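Local coordinates for halogenase PltM (Pseudomonas fluorescens, PDB 6BZN), which probably halogenates phenolic compounds as a flavin-dependent enzyme, with unusually broad tolerance for both substrate and halide, at residues A55-R59 / D144-L148; D172-V176 / A186-I190; R237-P241 / R517-K521; I252-W257 / Y404-S408. All blocks are in the same frame, centred on the assembly; numbering follows the deposited sequence.

In the fold
The four contacts follow one another along the chain, except that contact 4 falls wholly between the two segments of contact 3. Contact 1 holds the FAD-binding R59 and ties the loop after strand 49-52 to helix 140-153. Contact 2, its centre about 24 Å away, joins the three-stranded antiparallel sheet to the parallel one, whose strands 24-29 and 49-52 lead to FAD-binding residues. Contact 4 sets a hairpin of the mixed sheet on helix 383-406; contact 3 brings the C-terminal tail back beside helix 235-238, its centre about 52 Å from that of contact 2. Three of the four thus join segments at least 85 residues apart, and contact 1 alone contains an FAD-site residue.

Contact 1: A55-R59 / D144-L148; sequences AQHPR and DYFAL
H57 and Y145 meet through a methylene group and a ring face. The CB of H57 stands 3.6 Å from the centroid of the Y145 ring, only 10° off its normal, a CH-pi contact almost over the middle. The two rings are close to parallel, with planes 14° apart, but have slid so far past each other that they barely overlap. The turn of H57 about its first torsion (chi1 -68°, CG anti to the carbonyl carbon) carries the imidazole on toward the helix. There its CD2 meets L148 CD2 at 3.5 Å, and the CB of D144 lies at the ring edge.

No direct hydrogen bond joins the two segments; H57 NE2 instead bonds to the backbone O of S31. Within its own loop the same ring lies against the guanidinium of R59, a residue that binds FAD. Water 1 bridges the segments, accepting from R59 NE at 2.6 Å and donating to D144 OD2 at 2.7 Å; R59 also pairs with D53, and D144 with R140, another FAD-binding residue.

Cutting H57 back to an alanine is likely to leave S31 O without its donor and open a gap between R59 and L148.

The loop 55-59 follows strand 49-52 and is thus held against helix 140-153, whose D144 bonds weakly to I33 N at the start of helix 33-44, while A147 packs on the I33 side chain.

Contact 2: D172-V176 / A186-I190; sequences DGVEV and AAFII
The flat groups that join V174 to A186 are peptide units, linked by two hydrogen bonds. V174 N donates to A186 O at 2.7 Å, and A186 N returns a bond to V174 O at 3.0 Å. This is an antiparallel hydrogen-bonded pair, with both side chains on the same face of the sheet. The ring of F188 does not touch segment 172-176 and instead meets the rings of F382 and W377.

Just before the pair, G173 brings its CA to 3.3 Å from A186 O. A CB here would clash with that oxygen, and the backbone angles of G173 would also press it against the carbonyl of D172; both call for glycine.

After A186 the chain turns a corner at A187, whose O is held by R335, and I189 comes round against the side chain of V174. Its CG2 lies 4.0 Å from V174 CG2 and as far from V174 CG1, resting across both branches. The ethyl arm is extended (chi1 -173°, chi2 157°), which carries CD1 to 3.9 Å from V176 CG2. In both pairs the side chains cross at about a right angle.

The corner hands the chain from strand 181-186 of the three-stranded antiparallel sheet to strand 188-191, which lies between 24-29 and 336-338 in the five-stranded parallel sheet, consistent with a Rossmann-type FAD-binding fold. I27 and I29 of strand 24-29 and L169 of strand 164-170 pack around the apolar residues between the two sheets.

Contact 3: R237-P241 / R517-K521; sequences RTRSP and RFILK
The ST turn that closes helix 235-238 carries S240 onto the ring of F518, near the C-terminus of the chain. S240 N donates to T238 OG1 at 3.3 Å, a nearly straight bond (167°), while R239 leaves the helix with positive phi.

The CA of S240 then lies over one face of the F518 ring, offset toward the rim, a CH-pi contact of 3.8 Å to the centroid. P241 presses in beside it, its CD 3.5 Å from F518 CG. The far end of the ring comes up to the turn carbonyls, with CE2 3.7 Å from T238 O. With CG anti to its carbonyl carbon (chi1 -55°), F518 sends the ring across to the turn. Farther along, L520 CD2 touches P241 CG.

R517 is joined to the helix end through water. Water 2 accepts from R517 NH1 and water 3 from R517 NH2, at 2.8 and 3.0 Å, and both donate to T238 O, which is thus gripped twice. The same NH1 also reaches L126 O.

Replacing F518 by an alanine is likely to uncover S240 and P241, with chiefly the water bridges and the L520-P241 touch left to join tail and turn.

The arrangement is a helix C-terminus ended by a positive-phi residue and an ST turn, with the C-terminal tail packed on it beside strand 126-131, which touches both segments.

Contact 4: I252-W257 / Y404-S408; sequences IFEEGW and YEAFS
F407 is the knob here, and the hairpin 252-257 supplies much of the hollow. I252 CG2 covers one face of its ring, in a CH-pi contact 4.0 Å from the centroid, while the CA of Y404 backs the opposite face. The type I turn from F253 to G256 forms the wall: F253 O abuts F407 CB at 3.2 Å, and G256 O approaches CD2 at 3.4 Å. At the ring's edge F407 CE2 meets W257 CD1 at 3.8 Å.

W257, Y404 and F407 make an aromatic cluster, probably near the flavin site, since the W257 side chain is about 8 Å from those of the FAD-binding S351 and A65. With chi1 at 73°, W257 has CG between backbone N and carbonyl carbon, and its indole edge meets Y404 CZ, 3.6 Å from CD1. D347 takes a hydrogen bond from W257 NE1 and shares another with Y404 OH. Beside the Y404 ring edge, water 5 bridges two carbonyls, donating to E254 O and Y404 O.

The contact seats the hairpin of strands 248-253 and 256-262, in the mixed sheet, on the end of helix 383-406, with W413 of helix 410-441 touching both I252 and F407.

Contact 1: A55-R59 / D144-L148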
loop_
_atom_site.group_PDB
_atom_site.type_symbol
_atom_site.label_atom_id
_atom_site.label_comp_id
_atom_site.label_asym_id
_atom_site.label_seq_id
_atom_site.Cartn_x
_atom_site.Cartn_y
_atom_site.Cartn_z
ATOM N N ALA A 55 5.870 -17.039 12.067
ATOM C CA ALA A 55 6.638 -17.368 10.873
ATOM C C ALA A 55 8.125 -17.147 11.146
ATOM O O ALA A 55 8.522 -16.772 12.258
ATOM C CB ALA A 55 6.170 -16.503 9.715
ATOM N N GLN A 56 8.943 -17.387 10.126
ATOM C CA GLN A 56 10.352 -17.049 10.190
ATOM C C GLN A 56 10.876 -16.475 8.883
ATOM O O GLN A 56 10.314 -16.711 7.827
ATOM C CB GLN A 56 11.188 -18.246 10.645
ATOM C CG GLN A 56 11.051 -19.526 9.850
ATOM C CD GLN A 56 11.561 -20.729 10.644
ATOM O OE1 GLN A 56 12.514 -20.614 11.431
ATOM N NE2 GLN A 56 10.912 -21.877 10.468
ATOM N N HIS A 57 11.943 -15.693 8.979
ATOM C CA HIS A 57 12.612 -15.150 7.800
ATOM C C HIS A 57 13.597 -16.207 7.295
ATOM O O HIS A 57 14.131 -16.968 8.100
ATOM C CB HIS A 57 13.351 -13.856 8.132
ATOM C CG HIS A 57 12.442 -12.722 8.465
ATOM N ND1 HIS A 57 11.965 -11.851 7.509
ATOM C CD2 HIS A 57 11.883 -12.338 9.635
ATOM C CE1 HIS A 57 11.176 -10.961 8.086
ATOM N NE2 HIS A 57 11.104 -11.241 9.372
ATOM N N PRO A 58 13.843 -16.281 5.989
ATOM C CA PRO A 58 13.210 -15.465 4.970
ATOM C C PRO A 58 11.806 -15.967 4.629
ATOM O O PRO A 58 11.529 -17.158 4.719
ATOM C CB PRO A 58 14.130 -15.668 3.767
ATOM C CG PRO A 58 14.552 -17.083 3.912
ATOM C CD PRO A 58 14.784 -17.249 5.395
ATOM N N ARG A 59 10.926 -15.062 4.229
ATOM C CA ARG A 59 9.637 -15.497 3.696
ATOM C C ARG A 59 9.076 -14.531 2.673
ATOM O O ARG A 59 9.351 -13.346 2.696
ATOM C CB ARG A 59 8.624 -15.743 4.828
ATOM C CG ARG A 59 7.946 -14.517 5.404
ATOM C CD ARG A 59 8.877 -13.564 6.140
ATOM N NE ARG A 59 8.058 -12.662 6.964
ATOM C CZ ARG A 59 7.748 -12.835 8.263
ATOM N NH1 ARG A 59 8.231 -13.852 8.979
ATOM N NH2 ARG A 59 6.962 -11.944 8.876
ATOM N N ASP A 144 12.177 -7.038 3.984
ATOM C CA ASP A 144 11.678 -7.267 5.352
ATOM C C ASP A 144 12.743 -7.852 6.265
ATOM O O ASP A 144 12.801 -7.501 7.432
ATOM C CB ASP A 144 10.414 -8.140 5.356
ATOM C CG ASP A 144 9.195 -7.402 4.770
ATOM O OD1 ASP A 144 9.366 -6.406 4.027
ATOM O OD2 ASP A 144 8.058 -7.814 5.046
ATOM N N TYR A 145 13.594 -8.728 5.737
ATOM C CA TYR A 145 14.637 -9.324 6.560
ATOM C C TYR A 145 15.612 -8.203 6.972
ATOM O O TYR A 145 15.969 -8.085 8.142
ATOM C CB TYR A 145 15.375 -10.455 5.839
ATOM C CG TYR A 145 16.021 -11.516 6.740
ATOM C CD1 TYR A 145 16.037 -11.401 8.138
ATOM C CD2 TYR A 145 16.635 -12.637 6.179
ATOM C CE1 TYR A 145 16.618 -12.374 8.946
ATOM C CE2 TYR A 145 17.231 -13.607 6.983
ATOM C CZ TYR A 145 17.214 -13.470 8.366
ATOM O OH TYR A 145 17.785 -14.428 9.185
ATOM N N PHE A 146 15.978 -7.350 6.015
ATOM C CA PHE A 146 16.805 -6.161 6.296
ATOM C C PHE A 146 16.180 -5.260 7.365
ATOM O O PHE A 146 16.867 -4.815 8.274
ATOM C CB PHE A 146 17.054 -5.382 5.002
ATOM C CG PHE A 146 17.935 -4.185 5.165
ATOM C CD1 PHE A 146 17.383 -2.930 5.429
ATOM C CD2 PHE A 146 19.307 -4.295 5.031
ATOM C CE1 PHE A 146 18.196 -1.812 5.561
ATOM C CE2 PHE A 146 20.126 -3.187 5.179
ATOM C CZ PHE A 146 19.571 -1.941 5.433
ATOM N N ALA A 147 14.878 -5.012 7.254
ATOM C CA ALA A 147 14.151 -4.228 8.247
ATOM C C ALA A 147 14.251 -4.850 9.637
ATOM O O ALA A 147 14.536 -4.137 10.615
ATOM C CB ALA A 147 12.685 -4.066 7.843
ATOM N N LEU A 148 14.055 -6.163 9.740
ATOM C CA LEU A 148 14.219 -6.814 11.043
ATOM C C LEU A 148 15.638 -6.620 11.575
ATOM O O LEU A 148 15.834 -6.415 12.769
ATOM C CB LEU A 148 13.897 -8.301 10.979
ATOM C CG LEU A 148 13.986 -9.047 12.320
ATOM C CD1 LEU A 148 13.055 -8.444 13.369
ATOM C CD2 LEU A 148 13.637 -10.504 12.111
HETATM O O HOH W 1 7.506 -10.199 6.162
#

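Contact 2: D172-V176 / A186-I190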
loop_
_atom_site.group_PDB
_atom_site.type_symbol
_atom_site.label_atom_id
_atom_site.label_comp_id
_atom_site.label_asym_id
_atom_site.label_seq_id
_atom_site.Cartn_x
_atom_site.Cartn_y
_atom_site.Cartn_z
ATOM N N ASP A 172 -3.183 -3.478 34.264
ATOM C CA ASP A 172 -1.776 -3.143 34.556
ATOM C C ASP A 172 -0.768 -3.643 33.496
ATOM O O ASP A 172 0.440 -3.605 33.727
ATOM C CB ASP A 172 -1.377 -3.602 35.977
ATOM C CG ASP A 172 -1.571 -5.084 36.208
ATOM O OD1 ASP A 172 -2.016 -5.799 35.278
ATOM O OD2 ASP A 172 -1.286 -5.530 37.342
ATOM N N GLY A 173 -1.262 -4.079 32.339
ATOM C CA GLY A 173 -0.388 -4.498 31.250
ATOM C C GLY A 173 -0.943 -5.632 30.432
ATOM O O GLY A 173 -2.142 -5.916 30.464
ATOM N N VAL A 174 -0.052 -6.282 29.695
ATOM C CA VAL A 174 -0.418 -7.340 28.787
ATOM C C VAL A 174 0.390 -8.565 29.150
ATOM O O VAL A 174 1.532 -8.447 29.575
ATOM C CB VAL A 174 -0.112 -6.925 27.334
ATOM C CG1 VAL A 174 -0.405 -8.052 26.361
ATOM C CG2 VAL A 174 -0.927 -5.692 26.985
ATOM N N GLU A 175 -0.198 -9.740 28.988
ATOM C CA GLU A 175 0.530 -10.972 29.241
ATOM C C GLU A 175 0.325 -11.937 28.089
ATOM O O GLU A 175 -0.806 -12.272 27.755
ATOM C CB GLU A 175 0.115 -11.590 30.579
ATOM C CG GLU A 175 0.919 -12.848 30.908
ATOM C CD GLU A 175 0.754 -13.350 32.339
ATOM O OE1 GLU A 175 0.286 -12.591 33.212
ATOM O OE2 GLU A 175 1.131 -14.518 32.588
ATOM N N VAL A 176 1.422 -12.394 27.496
ATOM C CA VAL A 176 1.366 -13.297 26.361
ATOM C C VAL A 176 1.954 -14.637 26.792
ATOM O O VAL A 176 3.102 -14.703 27.232
ATOM C CB VAL A 176 2.108 -12.736 25.124
ATOM C CG1 VAL A 176 2.000 -13.710 23.951
ATOM C CG2 VAL A 176 1.536 -11.371 24.735
ATOM N N ALA A 186 4.186 -7.106 29.160
ATOM C CA ALA A 186 4.513 -5.772 28.695
ATOM C C ALA A 186 3.462 -4.750 29.096
ATOM O O ALA A 186 2.374 -5.106 29.580
ATOM C CB ALA A 186 4.704 -5.761 27.187
ATOM N N ALA A 187 3.803 -3.484 28.911
ATOM C CA ALA A 187 2.844 -2.410 29.143
ATOM C C ALA A 187 1.819 -2.283 28.012
ATOM O O ALA A 187 0.720 -1.763 28.241
ATOM C CB ALA A 187 3.560 -1.087 29.348
ATOM N N PHE A 188 2.170 -2.747 26.811
ATOM C CA PHE A 188 1.401 -2.438 25.596
ATOM C C PHE A 188 1.711 -3.468 24.512
ATOM O O PHE A 188 2.843 -3.971 24.435
ATOM C CB PHE A 188 1.809 -1.059 25.101
ATOM C CG PHE A 188 0.840 -0.406 24.145
ATOM C CD1 PHE A 188 -0.374 0.085 24.595
ATOM C CD2 PHE A 188 1.184 -0.205 22.813
ATOM C CE1 PHE A 188 -1.253 0.733 23.734
ATOM C CE2 PHE A 188 0.324 0.456 21.946
ATOM C CZ PHE A 188 -0.899 0.922 22.402
ATOM N N ILE A 189 0.716 -3.773 23.689
ATOM C CA ILE A 189 0.900 -4.732 22.586
ATOM C C ILE A 189 0.478 -4.091 21.259
ATOM O O ILE A 189 -0.577 -3.475 21.164
ATOM C CB ILE A 189 0.209 -6.094 22.863
ATOM C CG1 ILE A 189 0.559 -7.112 21.774
ATOM C CG2 ILE A 189 -1.309 -5.994 23.007
ATOM C CD1 ILE A 189 0.411 -8.556 22.239
ATOM N N ILE A 190 1.343 -4.206 20.258
ATOM C CA ILE A 190 1.070 -3.701 18.910
ATOM C C ILE A 190 0.912 -4.892 17.979
ATOM O O ILE A 190 1.808 -5.725 17.884
ATOM C CB ILE A 190 2.197 -2.784 18.415
ATOM C CG1 ILE A 190 2.273 -1.565 19.324
ATOM C CG2 ILE A 190 1.964 -2.340 16.967
ATOM C CD1 ILE A 190 3.512 -0.723 19.127
#

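Contact 3: R237-P241 / R517-K521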
loop_
_atom_site.group_PDB
_atom_site.type_symbol
_atom_site.label_atom_id
_atom_site.label_comp_id
_atom_site.label_asym_id
_atom_site.label_seq_id
_atom_site.Cartn_x
_atom_site.Cartn_y
_atom_site.Cartn_z
ATOM N N ARG A 237 5.782 3.484 -30.483
ATOM C CA ARG A 237 4.364 3.304 -30.755
ATOM C C ARG A 237 3.477 3.919 -29.672
ATOM O O ARG A 237 2.522 4.621 -29.984
ATOM C CB ARG A 237 4.048 1.811 -30.927
ATOM C CG ARG A 237 2.587 1.455 -31.108
ATOM C CD ARG A 237 1.971 2.079 -32.354
ATOM N NE ARG A 237 0.527 1.847 -32.373
ATOM C CZ ARG A 237 -0.390 2.607 -31.779
ATOM N NH1 ARG A 237 -0.056 3.697 -31.093
ATOM N NH2 ARG A 237 -1.672 2.271 -31.877
ATOM N N THR A 238 3.772 3.649 -28.401
ATOM C CA THR A 238 2.918 4.131 -27.322
ATOM C C THR A 238 3.091 5.618 -27.055
ATOM O O THR A 238 2.165 6.264 -26.582
ATOM C CB THR A 238 3.168 3.369 -26.004
ATOM O OG1 THR A 238 4.517 3.570 -25.600
ATOM C CG2 THR A 238 2.895 1.902 -26.185
ATOM N N ARG A 239 4.279 6.149 -27.348
ATOM C CA ARG A 239 4.650 7.525 -27.007
ATOM C C ARG A 239 4.701 7.766 -25.496
ATOM O O ARG A 239 4.657 8.916 -25.042
ATOM C CB ARG A 239 3.720 8.563 -27.668
ATOM C CG ARG A 239 3.426 8.305 -29.145
ATOM C CD ARG A 239 2.600 9.450 -29.719
ATOM N NE ARG A 239 2.101 9.167 -31.064
ATOM C CZ ARG A 239 1.422 10.031 -31.830
ATOM N NH1 ARG A 239 1.021 9.661 -33.047
ATOM N NH2 ARG A 239 1.144 11.268 -31.403
ATOM N N SER A 240 4.805 6.696 -24.705
ATOM C CA SER A 240 4.922 6.852 -23.273
ATOM C C SER A 240 6.302 7.440 -22.973
ATOM O O SER A 240 7.289 7.001 -23.546
ATOM C CB SER A 240 4.781 5.519 -22.551
ATOM O OG SER A 240 5.057 5.711 -21.177
ATOM N N PRO A 241 6.370 8.421 -22.065
ATOM C CA PRO A 241 7.651 8.955 -21.636
ATOM C C PRO A 241 8.513 7.973 -20.811
ATOM O O PRO A 241 9.698 8.236 -20.626
ATOM C CB PRO A 241 7.250 10.157 -20.787
ATOM C CG PRO A 241 5.920 9.791 -20.242
ATOM C CD PRO A 241 5.248 8.999 -21.304
ATOM N N ARG A 517 -2.449 11.762 -22.238
ATOM C CA ARG A 517 -2.525 10.544 -21.426
ATOM C C ARG A 517 -1.306 10.259 -20.539
ATOM O O ARG A 517 -1.292 9.268 -19.806
ATOM C CB ARG A 517 -2.792 9.368 -22.350
ATOM C CG ARG A 517 -4.171 9.477 -22.952
ATOM C CD ARG A 517 -4.546 8.358 -23.896
ATOM N NE ARG A 517 -3.855 8.370 -25.183
ATOM C CZ ARG A 517 -2.797 7.619 -25.514
ATOM N NH1 ARG A 517 -2.209 6.810 -24.637
ATOM N NH2 ARG A 517 -2.284 7.694 -26.747
ATOM N N PHE A 518 -0.297 11.117 -20.619
ATOM C CA PHE A 518 0.941 10.982 -19.871
ATOM C C PHE A 518 1.211 12.308 -19.199
ATOM O O PHE A 518 2.009 13.121 -19.677
ATOM C CB PHE A 518 2.086 10.603 -20.815
ATOM C CG PHE A 518 1.804 9.376 -21.620
ATOM C CD1 PHE A 518 1.807 8.128 -21.011
ATOM C CD2 PHE A 518 1.507 9.456 -22.971
ATOM C CE1 PHE A 518 1.522 6.988 -21.730
ATOM C CE2 PHE A 518 1.235 8.310 -23.702
ATOM C CZ PHE A 518 1.235 7.076 -23.082
ATOM N N ILE A 519 0.525 12.521 -18.086
ATOM C CA ILE A 519 0.590 13.783 -17.355
ATOM C C ILE A 519 1.953 13.951 -16.687
ATOM O O ILE A 519 2.334 13.128 -15.857
ATOM C CB ILE A 519 -0.531 13.851 -16.300
ATOM C CG1 ILE A 519 -1.893 13.881 -17.003
ATOM C CG2 ILE A 519 -0.362 15.060 -15.390
ATOM C CD1 ILE A 519 -3.051 13.495 -16.108
ATOM N N LEU A 520 2.665 15.023 -17.035
ATOM C CA LEU A 520 4.035 15.249 -16.535
ATOM C C LEU A 520 4.041 16.141 -15.307
ATOM O O LEU A 520 3.148 16.970 -15.119
ATOM C CB LEU A 520 4.910 15.879 -17.627
ATOM C CG LEU A 520 4.956 15.180 -18.983
ATOM C CD1 LEU A 520 5.858 15.954 -19.938
ATOM C CD2 LEU A 520 5.442 13.739 -18.863
ATOM N N LYS A 521 5.054 15.959 -14.465
ATOM C CA LYS A 521 5.271 16.837 -13.322
ATOM C C LYS A 521 5.729 18.226 -13.747
ATOM O O LYS A 521 6.161 18.427 -14.889
ATOM C CB LYS A 521 6.328 16.277 -12.360
ATOM C CG LYS A 521 5.771 15.590 -11.129
ATOM C CD LYS A 521 5.408 14.150 -11.379
ATOM C CE LYS A 521 5.345 13.345 -10.084
ATOM N NZ LYS A 521 4.092 13.626 -9.327
HETATM O O HOH W 2 -0.319 5.207 -25.849
HETATM O O HOH W 3 0.345 7.526 -28.160
#

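Contact 4: I252-W257 / Y404-S408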
loop_
_atom_site.group_PDB
_atom_site.type_symbol
_atom_site.label_atom_id
_atom_site.label_comp_id
_atom_site.label_asym_id
_atom_site.label_seq_id
_atom_site.Cartn_x
_atom_site.Cartn_y
_atom_site.Cartn_z
ATOM N N ILE A 252 -6.052 -3.492 -17.018
ATOM C CA ILE A 252 -7.378 -3.320 -16.435
ATOM C C ILE A 252 -8.443 -3.729 -17.450
ATOM O O ILE A 252 -8.250 -3.607 -18.673
ATOM C CB ILE A 252 -7.595 -1.885 -15.896
ATOM C CG1 ILE A 252 -7.401 -0.828 -17.004
ATOM C CG2 ILE A 252 -6.617 -1.612 -14.763
ATOM C CD1 ILE A 252 -7.865 0.572 -16.642
ATOM N N PHE A 253 -9.554 -4.245 -16.941
ATOM C CA PHE A 253 -10.652 -4.701 -17.775
ATOM C C PHE A 253 -11.886 -4.719 -16.896
ATOM O O PHE A 253 -11.788 -4.532 -15.687
ATOM C CB PHE A 253 -10.332 -6.080 -18.374
ATOM C CG PHE A 253 -9.666 -7.009 -17.408
ATOM C CD1 PHE A 253 -10.427 -7.781 -16.549
ATOM C CD2 PHE A 253 -8.277 -7.087 -17.331
ATOM C CE1 PHE A 253 -9.821 -8.633 -15.638
ATOM C CE2 PHE A 253 -7.665 -7.914 -16.413
ATOM C CZ PHE A 253 -8.440 -8.683 -15.563
ATOM N N GLU A 254 -13.057 -4.933 -17.492
ATOM C CA GLU A 254 -14.311 -4.684 -16.778
ATOM C C GLU A 254 -14.433 -5.356 -15.393
ATOM O O GLU A 254 -14.906 -4.731 -14.461
ATOM C CB GLU A 254 -15.520 -5.076 -17.638
ATOM C CG GLU A 254 -16.825 -4.567 -17.031
ATOM C CD GLU A 254 -18.059 -5.076 -17.725
ATOM O OE1 GLU A 254 -19.097 -5.166 -17.026
ATOM O OE2 GLU A 254 -17.994 -5.375 -18.947
ATOM N N GLU A 255 -13.998 -6.604 -15.282
ATOM C CA GLU A 255 -14.231 -7.428 -14.085
ATOM C C GLU A 255 -13.046 -7.495 -13.131
ATOM O O GLU A 255 -13.114 -8.164 -12.096
ATOM C CB GLU A 255 -14.688 -8.855 -14.469
ATOM C CG GLU A 255 -13.640 -9.777 -15.080
ATOM C CD GLU A 255 -13.467 -9.637 -16.589
ATOM O OE1 GLU A 255 -13.958 -8.657 -17.181
ATOM O OE2 GLU A 255 -12.828 -10.520 -17.197
ATOM N N GLY A 256 -11.959 -6.809 -13.460
ATOM C CA GLY A 256 -10.748 -6.960 -12.682
ATOM C C GLY A 256 -9.509 -6.345 -13.268
ATOM O O GLY A 256 -9.562 -5.534 -14.191
ATOM N N TRP A 257 -8.377 -6.745 -12.714
ATOM C CA TRP A 257 -7.098 -6.262 -13.194
ATOM C C TRP A 257 -5.963 -7.210 -12.854
ATOM O O TRP A 257 -6.103 -8.088 -11.989
ATOM C CB TRP A 257 -6.826 -4.863 -12.648
ATOM C CG TRP A 257 -6.468 -4.762 -11.196
ATOM C CD1 TRP A 257 -7.317 -4.845 -10.116
ATOM C CD2 TRP A 257 -5.165 -4.490 -10.661
ATOM N NE1 TRP A 257 -6.608 -4.654 -8.953
ATOM C CE2 TRP A 257 -5.289 -4.427 -9.259
ATOM C CE3 TRP A 257 -3.897 -4.304 -11.235
ATOM C CZ2 TRP A 257 -4.185 -4.197 -8.421
ATOM C CZ3 TRP A 257 -2.824 -4.054 -10.418
ATOM C CH2 TRP A 257 -2.965 -4.011 -9.018
ATOM N N TYR A 404 -12.642 0.326 -9.779
ATOM C CA TYR A 404 -13.116 -0.906 -10.410
ATOM C C TYR A 404 -14.321 -0.635 -11.349
ATOM O O TYR A 404 -14.468 -1.297 -12.360
ATOM C CB TYR A 404 -13.481 -1.962 -9.369
ATOM C CG TYR A 404 -12.356 -2.894 -8.941
ATOM C CD1 TYR A 404 -11.445 -2.527 -7.960
ATOM C CD2 TYR A 404 -12.225 -4.169 -9.498
ATOM C CE1 TYR A 404 -10.445 -3.401 -7.545
ATOM C CE2 TYR A 404 -11.225 -5.037 -9.085
ATOM C CZ TYR A 404 -10.336 -4.654 -8.101
ATOM O OH TYR A 404 -9.343 -5.537 -7.677
ATOM N N GLU A 405 -15.174 0.328 -11.008
ATOM C CA GLU A 405 -16.272 0.713 -11.905
ATOM C C GLU A 405 -15.722 1.430 -13.143
ATOM O O GLU A 405 -16.183 1.192 -14.259
ATOM C CB GLU A 405 -17.279 1.597 -11.182
ATOM C CG GLU A 405 -18.490 2.004 -12.016
ATOM C CD GLU A 405 -19.389 0.844 -12.420
ATOM O OE1 GLU A 405 -19.375 -0.228 -11.770
ATOM O OE2 GLU A 405 -20.137 1.027 -13.403
ATOM N N ALA A 406 -14.731 2.294 -12.942
ATOM C CA ALA A 406 -14.073 2.981 -14.048
ATOM C C ALA A 406 -13.316 2.045 -15.002
ATOM O O ALA A 406 -13.018 2.453 -16.128
ATOM C CB ALA A 406 -13.136 4.055 -13.530
ATOM N N PHE A 407 -12.991 0.823 -14.570
ATOM C CA PHE A 407 -12.399 -0.172 -15.465
ATOM C C PHE A 407 -13.277 -0.535 -16.674
ATOM O O PHE A 407 -12.780 -1.160 -17.609
ATOM C CB PHE A 407 -12.115 -1.510 -14.753
ATOM C CG PHE A 407 -11.039 -1.494 -13.680
ATOM C CD1 PHE A 407 -10.151 -0.429 -13.481
ATOM C CD2 PHE A 407 -10.887 -2.634 -12.890
ATOM C CE1 PHE A 407 -9.173 -0.496 -12.476
ATOM C CE2 PHE A 407 -9.913 -2.709 -11.908
ATOM C CZ PHE A 407 -9.060 -1.638 -11.687
ATOM N N SER A 408 -14.571 -0.202 -16.650
ATOM C CA SER A 408 -15.491 -0.589 -17.741
ATOM C C SER A 408 -15.194 0.027 -19.109
ATOM O O SER A 408 -15.693 -0.473 -20.098
ATOM C CB SER A 408 -16.949 -0.255 -17.386
ATOM O OG SER A 408 -17.093 1.133 -17.153
HETATM O O HOH W 4 -16.121 -2.249 -14.478
HETATM O O HOH W 5 -14.941 -4.196 -11.703
#